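Local atomic coordinates of coronin (Toxoplasma gondii, PDB entry 4OZU), a protein that probably binds actin filaments, as coronins generally do, and is represented here by its N-terminal WD40 beta-propeller domain. Residues F235-A248 with Y260-P273. Numbering follows the deposited sequence. Where two conformers were deposited one is given.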
ATOM      1  N   PHE A 235       3.296  -8.229  -9.725  1.00 17.63           N
ATOM      2  CA  PHE A 235       4.510  -7.471 -10.045  1.00 17.08           C
ATOM      3  C   PHE A 235       5.510  -7.602  -8.910  1.00 19.74           C
ATOM      4  O   PHE A 235       5.125  -7.453  -7.759  1.00 19.96           O
ATOM      5  CB  PHE A 235       4.172  -5.996 -10.252  1.00 18.48           C
ATOM      6  CG  PHE A 235       5.361  -5.131 -10.599  1.00 16.72           C
ATOM      7  CD1 PHE A 235       5.848  -5.087 -11.895  1.00 20.83           C
ATOM      8  CD2 PHE A 235       5.970  -4.342  -9.632  1.00 18.74           C
ATOM      9  CE1 PHE A 235       6.924  -4.280 -12.220  1.00 23.13           C
ATOM     10  CE2 PHE A 235       7.048  -3.541  -9.952  1.00 20.41           C
ATOM     11  CZ  PHE A 235       7.522  -3.508 -11.250  1.00 22.03           C
ATOM     12  N   THR A 236       6.779  -7.875  -9.218  1.00 21.81           N
ATOM     13  CA  THR A 236       7.812  -7.905  -8.183  1.00 18.41           C
ATOM     14  C   THR A 236       8.964  -6.982  -8.508  1.00 19.16           C
ATOM     15  O   THR A 236       9.260  -6.729  -9.677  1.00 21.48           O
ATOM     16  CB  THR A 236       8.402  -9.324  -7.963  1.00 25.44           C
ATOM     17  OG1 THR A 236       8.979  -9.803  -9.184  1.00 22.28           O
ATOM     18  CG2 THR A 236       7.342 -10.291  -7.485  1.00 26.77           C
ATOM     19  N   THR A 237       9.587  -6.473  -7.446  1.00 19.53           N
ATOM     20  CA  THR A 237      10.892  -5.831  -7.515  1.00 18.38           C
ATOM     21  C   THR A 237      11.866  -6.687  -6.745  1.00 19.25           C
ATOM     22  O   THR A 237      11.477  -7.407  -5.831  1.00 24.10           O
ATOM     23  CB  THR A 237      10.904  -4.428  -6.898  1.00 24.39           C
ATOM     24  OG1 THR A 237      10.670  -4.538  -5.488  1.00 23.33           O
ATOM     25  CG2 THR A 237       9.847  -3.540  -7.527  1.00 24.44           C
ATOM     26  N   GLY A 238      13.136  -6.583  -7.085  1.00 20.28           N
ATOM     27  CA  GLY A 238      14.146  -7.342  -6.390  1.00 21.37           C
ATOM     28  C   GLY A 238      15.506  -7.043  -6.958  1.00 22.86           C
ATOM     29  O   GLY A 238      15.716  -6.003  -7.590  1.00 26.56           O
ATOM     30  N   PHE A 239      16.432  -7.961  -6.730  1.00 23.88           N
ATOM     31  CA  PHE A 239      17.810  -7.758  -7.132  1.00 25.62           C
ATOM     32  C   PHE A 239      18.292  -8.923  -7.986  1.00 27.72           C
ATOM     33  O   PHE A 239      17.949 -10.083  -7.731  1.00 25.67           O
ATOM     34  CB  PHE A 239      18.691  -7.581  -5.897  1.00 27.58           C
ATOM     35  CG  PHE A 239      18.366  -6.347  -5.099  1.00 27.05           C
ATOM     36  CD1 PHE A 239      17.242  -6.306  -4.290  1.00 25.82           C
ATOM     37  CD2 PHE A 239      19.179  -5.227  -5.167  1.00 39.91           C
ATOM     38  CE1 PHE A 239      16.934  -5.168  -3.559  1.00 25.99           C
ATOM     39  CE2 PHE A 239      18.882  -4.088  -4.432  1.00 39.75           C
ATOM     40  CZ  PHE A 239      17.759  -4.059  -3.628  1.00 30.44           C
ATOM     41  N   GLY A 240      19.066  -8.606  -9.016  1.00 27.05           N
ATOM     42  CA  GLY A 240      19.665  -9.623  -9.860  1.00 27.94           C
ATOM     43  C   GLY A 240      20.896 -10.222  -9.209  1.00 29.71           C
ATOM     44  O   GLY A 240      21.291  -9.814  -8.110  1.00 30.30           O
ATOM     45  N   LYS A 241      21.513 -11.178  -9.898  1.00 30.77           N
ATOM     46  CA  LYS A 241      22.686 -11.877  -9.380  1.00 32.65           C
ATOM     47  C   LYS A 241      23.835 -10.911  -9.101  1.00 34.47           C
ATOM     48  O   LYS A 241      24.686 -11.177  -8.252  1.00 39.16           O
ATOM     49  CB  LYS A 241      23.142 -12.955 -10.370  1.00 35.50           C
ATOM     50  CG  LYS A 241      23.560 -14.265  -9.720  1.00 84.20           C
ATOM     51  CD  LYS A 241      23.012 -15.470 -10.477  1.00 92.90           C
ATOM     52  CE  LYS A 241      23.673 -15.637 -11.838  1.00 88.19           C
ATOM     53  NZ  LYS A 241      23.098 -16.783 -12.599  1.00 76.81           N
ATOM     54  N   MET A 242      23.852  -9.794  -9.820  1.00 35.31           N
ATOM     55  CA  MET A 242      24.883  -8.778  -9.642  1.00 37.20           C
ATOM     56  C   MET A 242      24.389  -7.642  -8.749  1.00 36.44           C
ATOM     57  O   MET A 242      24.982  -6.564  -8.715  1.00 38.86           O
ATOM     58  CB  MET A 242      25.323  -8.241 -11.004  1.00 38.31           C
ATOM     59  CG  MET A 242      25.950  -9.318 -11.884  1.00 41.18           C
ATOM     60  SD  MET A 242      26.706  -8.684 -13.390  1.00 46.66           S
ATOM     61  CE  MET A 242      25.287  -7.969 -14.213  1.00 45.35           C
ATOM     62  N   GLN A 243      23.305  -7.908  -8.025  1.00 33.75           N
ATOM     63  CA  GLN A 243      22.716  -6.965  -7.071  1.00 41.27           C
ATOM     64  C   GLN A 243      22.195  -5.680  -7.716  1.00 41.03           C
ATOM     65  O   GLN A 243      22.031  -4.666  -7.037  1.00 50.03           O
ATOM     66  CB  GLN A 243      23.731  -6.615  -5.976  1.00 41.23           C
ATOM     67  CG  GLN A 243      24.152  -7.810  -5.135  1.00 42.31           C
ATOM     68  CD  GLN A 243      23.049  -8.286  -4.203  1.00 80.71           C
ATOM     69  OE1 GLN A 243      21.938  -7.757  -4.214  1.00118.05           O
ATOM     70  NE2 GLN A 243      23.356  -9.286  -3.388  1.00 81.45           N
ATOM     71  N   GLU A 244      21.917  -5.721  -9.016  1.00 38.19           N
ATOM     72  CA  GLU A 244      21.239  -4.609  -9.672  1.00 34.75           C
ATOM     73  C   GLU A 244      19.747  -4.682  -9.355  1.00 32.29           C
ATOM     74  O   GLU A 244      19.218  -5.768  -9.136  1.00 27.76           O
ATOM     75  CB  GLU A 244      21.473  -4.621 -11.188  1.00 43.67           C
ATOM     76  CG  GLU A 244      20.737  -5.708 -11.982  1.00 48.65           C
ATOM     77  CD  GLU A 244      21.508  -7.016 -12.060  1.00 71.73           C
ATOM     78  OE1 GLU A 244      22.066  -7.452 -11.029  1.00 40.97           O
ATOM     79  OE2 GLU A 244      21.561  -7.607 -13.162  1.00 87.20           O
ATOM     80  N   ARG A 245      19.066  -3.541  -9.330  1.00 29.15           N
ATOM     81  CA  ARG A 245      17.630  -3.540  -9.062  1.00 27.09           C
ATOM     82  C   ARG A 245      16.863  -3.833 -10.346  1.00 26.08           C
ATOM     83  O   ARG A 245      17.163  -3.288 -11.407  1.00 28.80           O
ATOM     84  CB  ARG A 245      17.182  -2.208  -8.445  1.00 27.29           C
ATOM     85  CG  ARG A 245      17.908  -1.900  -7.134  1.00 28.31           C
ATOM     86  CD  ARG A 245      17.201  -0.866  -6.265  1.00 28.04           C
ATOM     87  NE  ARG A 245      17.180   0.460  -6.870  1.00 31.36           N
ATOM     88  CZ  ARG A 245      16.854   1.571  -6.217  1.00 29.98           C
ATOM     89  NH1 ARG A 245      16.526   1.518  -4.931  1.00 30.22           N
ATOM     90  NH2 ARG A 245      16.869   2.739  -6.848  1.00 31.42           N
ATOM     91  N   GLU A 246      15.882  -4.721 -10.237  1.00 23.83           N
ATOM     92  CA  GLU A 246      15.139  -5.185 -11.396  1.00 23.04           C
ATOM     93  C   GLU A 246      13.692  -5.472 -11.029  1.00 23.36           C
ATOM     94  O   GLU A 246      13.311  -5.410  -9.863  1.00 26.25           O
ATOM     95  CB  GLU A 246      15.790  -6.439 -11.973  1.00 28.29           C
ATOM     96  CG  GLU A 246      15.938  -7.552 -10.958  1.00 30.47           C
ATOM     97  CD  GLU A 246      16.604  -8.784 -11.532  1.00 30.08           C
ATOM     98  OE1 GLU A 246      17.535  -8.630 -12.350  1.00 27.11           O
ATOM     99  OE2 GLU A 246      16.184  -9.904 -11.173  1.00 25.34           O
ATOM    100  N   MET A 247      12.889  -5.807 -12.027  0.77 21.39           N
ATOM    101  CA  MET A 247      11.476  -6.054 -11.804  0.77 21.97           C
ATOM    102  C   MET A 247      10.968  -7.139 -12.730  0.77 22.70           C
ATOM    103  O   MET A 247      11.597  -7.453 -13.742  0.77 21.82           O
ATOM    104  CB  MET A 247      10.667  -4.780 -12.021  0.77 24.33           C
ATOM    105  CG  MET A 247      10.834  -4.204 -13.407  0.77 20.76           C
ATOM    106  SD  MET A 247      10.034  -2.603 -13.604  0.77 25.38           S
ATOM    107  CE  MET A 247      10.645  -2.125 -15.219  0.77 22.78           C
ATOM    108  N   ALA A 248       9.819  -7.698 -12.378  1.00 20.31           N
ATOM    109  CA  ALA A 248       9.211  -8.751 -13.169  1.00 19.60           C
ATOM    110  C   ALA A 248       7.700  -8.712 -13.057  1.00 21.77           C
ATOM    111  O   ALA A 248       7.150  -8.311 -12.029  1.00 21.96           O
ATOM    112  CB  ALA A 248       9.733 -10.107 -12.742  1.00 21.10           C
ATOM    113  N   TYR A 260       7.376 -10.752 -18.184  1.00 22.67           N
ATOM    114  CA  TYR A 260       8.229  -9.626 -18.526  1.00 27.26           C
ATOM    115  C   TYR A 260       9.260  -9.433 -17.408  1.00 20.14           C
ATOM    116  O   TYR A 260       8.939  -9.597 -16.226  1.00 21.89           O
ATOM    117  CB  TYR A 260       7.381  -8.362 -18.727  1.00 27.95           C
ATOM    118  CG  TYR A 260       8.182  -7.104 -18.966  1.00 25.77           C
ATOM    119  CD1 TYR A 260       8.740  -6.834 -20.206  1.00 27.35           C
ATOM    120  CD2 TYR A 260       8.382  -6.190 -17.944  1.00 25.06           C
ATOM    121  CE1 TYR A 260       9.476  -5.686 -20.421  1.00 34.56           C
ATOM    122  CE2 TYR A 260       9.115  -5.038 -18.148  1.00 28.87           C
ATOM    123  CZ  TYR A 260       9.657  -4.789 -19.386  1.00 43.15           C
ATOM    124  OH  TYR A 260      10.383  -3.633 -19.577  1.00 37.98           O
ATOM    125  N   HIS A 261      10.494  -9.118 -17.781  1.00 21.37           N
ATOM    126  CA  HIS A 261      11.561  -8.888 -16.809  1.00 25.07           C
ATOM    127  C   HIS A 261      12.463  -7.777 -17.320  1.00 23.03           C
ATOM    128  O   HIS A 261      12.813  -7.756 -18.505  1.00 25.05           O
ATOM    129  CB  HIS A 261      12.370 -10.170 -16.580  1.00 23.92           C
ATOM    130  CG  HIS A 261      13.456 -10.038 -15.554  1.00 43.22           C
ATOM    131  ND1 HIS A 261      14.699  -9.519 -15.848  1.00 47.29           N
ATOM    132  CD2 HIS A 261      13.488 -10.372 -14.242  1.00 50.82           C
ATOM    133  CE1 HIS A 261      15.448  -9.529 -14.758  1.00 58.60           C
ATOM    134  NE2 HIS A 261      14.737 -10.044 -13.770  1.00 53.31           N
ATOM    135  N   ALA A 262      12.842  -6.853 -16.440  1.00 25.89           N
ATOM    136  CA  ALA A 262      13.723  -5.760 -16.842  1.00 30.39           C
ATOM    137  C   ALA A 262      14.540  -5.212 -15.684  1.00 26.33           C
ATOM    138  O   ALA A 262      14.092  -5.195 -14.536  1.00 26.80           O
ATOM    139  CB  ALA A 262      12.905  -4.637 -17.473  1.00 28.95           C
ATOM    140  N   GLU A 263      15.747  -4.759 -16.005  1.00 26.81           N
ATOM    141  CA  GLU A 263      16.587  -4.043 -15.056  1.00 37.76           C
ATOM    142  C   GLU A 263      16.015  -2.644 -14.828  1.00 43.72           C
ATOM    143  O   GLU A 263      15.449  -2.041 -15.743  1.00 33.02           O
ATOM    144  CB  GLU A 263      18.027  -3.970 -15.573  1.00 49.46           C
ATOM    145  CG  GLU A 263      19.019  -3.330 -14.609  1.00 80.20           C
ATOM    146  CD  GLU A 263      20.451  -3.379 -15.121  1.00 76.52           C
ATOM    147  OE1 GLU A 263      20.742  -4.212 -16.007  1.00 61.17           O
ATOM    148  OE2 GLU A 263      21.286  -2.583 -14.640  1.00 94.83           O
ATOM    149  N   ILE A 264      16.139  -2.144 -13.603  1.00 29.03           N
ATOM    150  CA  ILE A 264      15.706  -0.785 -13.279  1.00 33.94           C
ATOM    151  C   ILE A 264      16.914   0.139 -13.151  1.00 41.41           C
ATOM    152  O   ILE A 264      17.025   1.119 -13.883  1.00 43.54           O
ATOM    153  CB  ILE A 264      14.898  -0.728 -11.974  1.00 35.56           C
ATOM    154  CG1 ILE A 264      13.603  -1.520 -12.103  1.00 30.56           C
ATOM    155  CG2 ILE A 264      14.548   0.724 -11.621  1.00 47.61           C
ATOM    156  CD1 ILE A 264      12.931  -1.804 -10.771  1.00 32.27           C
ATOM    157  N   ASP A 265      17.802  -0.167 -12.207  1.00 36.01           N
ATOM    158  CA  ASP A 265      19.015   0.629 -11.993  1.00 42.84           C
ATOM    159  C   ASP A 265      19.985  -0.084 -11.045  1.00 47.21           C
ATOM    160  O   ASP A 265      19.814  -1.270 -10.761  1.00 33.34           O
ATOM    161  CB  ASP A 265      18.656   2.020 -11.450  1.00 38.10           C
ATOM    162  CG  ASP A 265      17.918   1.973 -10.116  1.00 44.28           C
ATOM    163  OD1 ASP A 265      18.074   0.993  -9.360  1.00 34.17           O
ATOM    164  OD2 ASP A 265      17.184   2.937  -9.813  1.00 46.22           O
ATOM    165  N   ARG A 266      20.995   0.642 -10.558  1.00 35.29           N
ATOM    166  CA  ARG A 266      21.987   0.083  -9.639  1.00 36.42           C
ATOM    167  C   ARG A 266      21.889   0.690  -8.238  1.00 42.18           C
ATOM    168  O   ARG A 266      22.904   0.901  -7.569  1.00 40.53           O
ATOM    169  CB  ARG A 266      23.401   0.287 -10.194  1.00 40.10           C
ATOM    170  CG  ARG A 266      23.696  -0.535 -11.437  1.00 49.24           C
ATOM    171  CD  ARG A 266      25.149  -0.983 -11.460  1.00 78.05           C
ATOM    172  NE  ARG A 266      25.457  -1.789 -12.640  1.00 83.17           N
ATOM    173  CZ  ARG A 266      26.033  -1.331 -13.749  1.00 77.00           C
ATOM    174  NH1 ARG A 266      26.384  -0.054 -13.861  1.00 76.60           N
ATOM    175  NH2 ARG A 266      26.263  -2.159 -14.758  1.00108.71           N
ATOM    176  N   GLY A 267      20.665   0.959  -7.794  1.00 36.84           N
ATOM    177  CA  GLY A 267      20.428   1.449  -6.446  1.00 38.75           C
ATOM    178  C   GLY A 267      20.574   0.350  -5.411  1.00 34.51           C
ATOM    179  O   GLY A 267      20.810  -0.807  -5.759  1.00 36.91           O
ATOM    180  N   SER A 268      20.436   0.707  -4.135  1.00 40.77           N
ATOM    181  CA  SER A 268      20.704  -0.223  -3.036  1.00 42.47           C
ATOM    182  C   SER A 268      19.456  -0.568  -2.231  1.00 38.03           C
ATOM    183  O   SER A 268      19.372  -1.643  -1.640  1.00 43.73           O
ATOM    184  CB  SER A 268      21.763   0.362  -2.101  1.00 45.77           C
ATOM    185  OG  SER A 268      21.345   1.616  -1.592  1.00 57.77           O
ATOM    186  N   SER A 269      18.491   0.345  -2.206  1.00 31.97           N
ATOM    187  CA  SER A 269      17.278   0.153  -1.417  1.00 35.43           C
ATOM    188  C   SER A 269      16.283  -0.779  -2.094  1.00 33.24           C
ATOM    189  O   SER A 269      16.056  -0.671  -3.300  1.00 30.54           O
ATOM    190  CB  SER A 269      16.598   1.497  -1.153  1.00 38.88           C
ATOM    191  OG  SER A 269      17.394   2.316  -0.311  1.00 84.61           O
ATOM    192  N   PRO A 270      15.671  -1.693  -1.320  1.00 28.61           N
ATOM    193  CA  PRO A 270      14.532  -2.409  -1.898  1.00 25.75           C
ATOM    194  C   PRO A 270      13.471  -1.431  -2.386  1.00 26.45           C
ATOM    195  O   PRO A 270      13.288  -0.363  -1.795  1.00 29.92           O
ATOM    196  CB  PRO A 270      14.020  -3.264  -0.737  1.00 29.53           C
ATOM    197  CG  PRO A 270      15.210  -3.472   0.126  1.00 34.34           C
ATOM    198  CD  PRO A 270      16.034  -2.219   0.007  1.00 32.10           C
ATOM    199  N   LEU A 271      12.816  -1.787  -3.480  1.00 23.59           N
ATOM    200  CA  LEU A 271      11.810  -0.931  -4.090  1.00 22.69           C
ATOM    201  C   LEU A 271      10.401  -1.403  -3.758  1.00 25.36           C
ATOM    202  O   LEU A 271      10.049  -2.561  -3.987  1.00 26.22           O
ATOM    203  CB  LEU A 271      11.999  -0.881  -5.607  1.00 23.60           C
ATOM    204  CG  LEU A 271      13.251  -0.137  -6.083  1.00 28.02           C
ATOM    205  CD1 LEU A 271      13.514  -0.411  -7.552  1.00 24.62           C
ATOM    206  CD2 LEU A 271      13.139   1.356  -5.832  1.00 27.33           C
ATOM    207  N   TYR A 272       9.616  -0.492  -3.194  1.00 20.96           N
ATOM    208  CA  TYR A 272       8.199  -0.721  -2.943  1.00 20.16           C
ATOM    209  C   TYR A 272       7.403  -0.360  -4.183  1.00 22.07           C
ATOM    210  O   TYR A 272       7.443   0.793  -4.624  1.00 25.06           O
ATOM    211  CB  TYR A 272       7.719   0.104  -1.746  1.00 20.07           C
ATOM    212  CG  TYR A 272       8.291  -0.393  -0.444  1.00 21.82           C
ATOM    213  CD1 TYR A 272       7.640  -1.381   0.284  1.00 23.25           C
ATOM    214  CD2 TYR A 272       9.498   0.094   0.042  1.00 25.81           C
ATOM    215  CE1 TYR A 272       8.165  -1.861   1.464  1.00 24.09           C
ATOM    216  CE2 TYR A 272      10.030  -0.380   1.229  1.00 30.67           C
ATOM    217  CZ  TYR A 272       9.358  -1.362   1.929  1.00 34.04           C
ATOM    218  OH  TYR A 272       9.872  -1.845   3.103  1.00 34.13           O
ATOM    219  N   PRO A 273       6.695  -1.341  -4.764  1.00 20.52           N
ATOM    220  CA  PRO A 273       5.811  -1.062  -5.898  1.00 17.00           C
ATOM    221  C   PRO A 273       4.428  -0.616  -5.441  1.00 18.98           C
ATOM    222  O   PRO A 273       3.840  -1.244  -4.558  1.00 21.61           O
ATOM    223  CB  PRO A 273       5.745  -2.407  -6.623  1.00 21.75           C
ATOM    224  CG  PRO A 273       5.868  -3.410  -5.525  1.00 24.28           C
ATOM    225  CD  PRO A 273       6.763  -2.786  -4.476  1.00 21.28           C
TER
HETATM  226  O   HOH W   1      13.049  -4.666  -4.090  1.00 20.62           O
HETATM  227  O   HOH W   2      22.506  -3.314  -4.543  0.98 39.44           O
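Strands 245-248 and 260-265 pair antiparallel, and a classic beta bulge sets Ile-264 and Asp-265 opposite Arg-245, whose carbonyl O accepts from both their backbone nitrogens, Ile-264 N at 2.7 Å. Long Arg-245, bent at chi3, can put NE and NH2 on Asp-265 and NH1 on Ser-269 O (2.8 Å). The side-on salt bridge is nearly coplanar, NE meeting OD1 at 2.7 Å and NH2 meeting OD2. Gly-267 N also donates to Asp-265 OD1, from above the carboxylate plane, closing an Asx turn that sets Gly-267 CA over one guanidinium face, toward its rim; having no side chain, glycine fits this close approach. Leu-271 CD2 covers the opposite face. NH1 also forms a salt bridge with Asp-289. Thus Arg-245, on the third strand of a four-stranded propeller blade, ties the end of its outermost strand to the chain entering the next blade as innermost strand 271-275. From the second strand, 235-239, antiparallel to 271-273, small Thr-237 donates from OG1 to Leu-271 O in the carbonyl plane (2.6 Å), while a water joins OG1 to Leu-271 N. Glu-246 OE2 accepts from two imidazoles, His-213 ND1 and His-261 NE2 (3.0 Å), a meeting of N-H donors that suits a carboxylate; the His-261 ring stands 88° to it. On the Arg-245 side, unbranched, apolar Met-247 crosses Ile-264 at about a right angle, CB against CD1 (3.9 Å).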